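Local coordinates for manganese-containing pseudocatalase (Thermus thermophilus, PDB 2V8T) that breaks down hydrogen peroxide to water and oxygen as a dimanganese catalase, using a pair of manganese ions in each subunit, at the interface of chains A and B. Residues are numbered along the deposited sequence; one frame, centred on the assembly and turned at random. Chains: chain A/B, Manganese-containing pseudocatalase.

The interface of chains A and B. Residues chain A 2, 60, 64, 68, 241; chain B 4-6.
B:Asp6 receives two tyrosine hydroxyls from the other subunit on one carboxylate oxygen, at a two-fold symmetric interface of this manganese catalase where the N-terminal segment of chain B lies against helix 57-85 of chain A. A:Tyr60 OH donates to the syn lone pair of B:Asp6 OD1 over 2.6 Å; the carboxylate carbon lies at the edge of the ring, in its plane, and the two planes are turned 53° apart. A:Tyr241 OH reaches the same OD1 over 2.7 Å, but from above the carboxylate plane; the two side chains cross nearly at right angles, with ring and carboxylate planes 69° apart. With CG roughly anti to the backbone N (chi1 -159°), B:Asp6 brings its carboxylate between the two phenols. Replacing it by an alanine would remove the shared acceptor and is likely to leave the hydroxyls of A:Tyr60 and A:Tyr241 without their common partner across the interface. The phenol oxygen of A:Tyr241 also lies 3.1 Å from B:Arg4 NE, but the N-H points well to one side of it, so this is at most a weak polar contact. The B:Arg4 chain is stretched out and runs alongside A:Phe2, its antiparallel beta-bridge partner, in the same direction; the phenyl rim lies along the chain, with CE2 3.6 Å from CG. Farther out the guanidinium is sandwiched off-centre, A:Phe2 CZ over one face and the methyl CB of A:Ala64 over the other, each 3.7 Å from its plane, which probably restricts its rotation. Its NH1 makes a weak hydrogen bond of 3.2 Å to the backbone carbonyl oxygen A:Ala64 O, one turn before A:Thr68. That carbonyl also accepts from A:Thr68 OG1 at 3.0 Å, and the threonine presents the same hydroxyl oxygen to the aliphatic part of B:Arg4.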
# COMPACT_ATOMS: atom_id res chain seq x y z
N PHE A 2 4.81 0.81 -30.70
CA PHE A 2 5.98 1.59 -30.43
C PHE A 2 7.23 0.98 -31.04
O PHE A 2 7.29 -0.25 -31.26
CB PHE A 2 6.18 1.75 -28.90
CG PHE A 2 5.06 2.52 -28.26
CD1 PHE A 2 3.85 1.92 -27.95
CD2 PHE A 2 5.19 3.91 -28.06
CE1 PHE A 2 2.79 2.68 -27.42
CE2 PHE A 2 4.18 4.66 -27.52
CZ PHE A 2 2.97 4.03 -27.22
N TYR A 60 -5.36 15.20 -29.18
CA TYR A 60 -4.93 13.79 -29.13
C TYR A 60 -3.47 13.68 -29.57
O TYR A 60 -2.66 13.02 -28.89
CB TYR A 60 -5.83 12.95 -30.01
CG TYR A 60 -5.35 11.52 -30.11
CD1 TYR A 60 -5.30 10.69 -29.00
CD2 TYR A 60 -4.96 10.99 -31.33
CE1 TYR A 60 -4.84 9.40 -29.09
CE2 TYR A 60 -4.51 9.70 -31.44
CZ TYR A 60 -4.47 8.87 -30.33
OH TYR A 60 -4.05 7.57 -30.40
N ALA A 64 -0.65 12.06 -27.11
CA ALA A 64 -0.05 10.83 -27.57
C ALA A 64 1.46 11.00 -27.80
O ALA A 64 2.26 10.09 -27.53
CB ALA A 64 -0.74 10.32 -28.82
N THR A 68 4.99 9.65 -25.64
CA THR A 68 6.12 8.96 -26.25
C THR A 68 7.44 9.57 -25.80
O THR A 68 8.41 8.87 -25.53
CB THR A 68 5.98 8.95 -27.77
OG1 THR A 68 4.69 8.48 -28.10
CG2 THR A 68 7.03 8.06 -28.41
N TYR A 241 0.72 11.91 -35.97
CA TYR A 241 0.76 13.07 -35.09
C TYR A 241 1.36 14.29 -35.78
O TYR A 241 2.18 15.01 -35.23
CB TYR A 241 1.45 12.78 -33.73
CG TYR A 241 1.05 11.46 -33.15
CD1 TYR A 241 -0.28 11.08 -32.98
CD2 TYR A 241 2.00 10.50 -32.87
CE1 TYR A 241 -0.64 9.81 -32.52
CE2 TYR A 241 1.66 9.23 -32.41
CZ TYR A 241 0.32 8.88 -32.26
OH TYR A 241 0.03 7.61 -31.80
N ARG B 4 6.33 6.27 -31.77
CA ARG B 4 4.98 5.74 -31.68
C ARG B 4 4.36 5.69 -33.08
O ARG B 4 4.50 6.63 -33.86
CB ARG B 4 4.14 6.61 -30.74
CG ARG B 4 2.74 6.09 -30.48
CD ARG B 4 2.06 6.97 -29.43
NE ARG B 4 0.76 6.41 -29.08
CZ ARG B 4 0.16 6.63 -27.92
NH1 ARG B 4 0.71 7.40 -26.99
NH2 ARG B 4 -0.98 6.02 -27.65
N ILE B 5 3.62 4.60 -33.33
CA ILE B 5 2.80 4.40 -34.51
C ILE B 5 1.36 4.35 -34.04
O ILE B 5 1.06 3.60 -33.08
CB ILE B 5 3.20 3.07 -35.19
CG1 ILE B 5 4.64 3.09 -35.67
CG2 ILE B 5 2.22 2.75 -36.34
CD1 ILE B 5 5.18 1.69 -35.93
N ASP B 6 0.48 5.12 -34.64
CA ASP B 6 -0.92 5.25 -34.17
C ASP B 6 -1.78 4.09 -34.71
O ASP B 6 -2.72 4.30 -35.46
CB ASP B 6 -1.50 6.59 -34.53
CG ASP B 6 -2.70 6.96 -33.66
OD1 ASP B 6 -2.53 6.84 -32.40
OD2 ASP B 6 -3.75 7.37 -34.18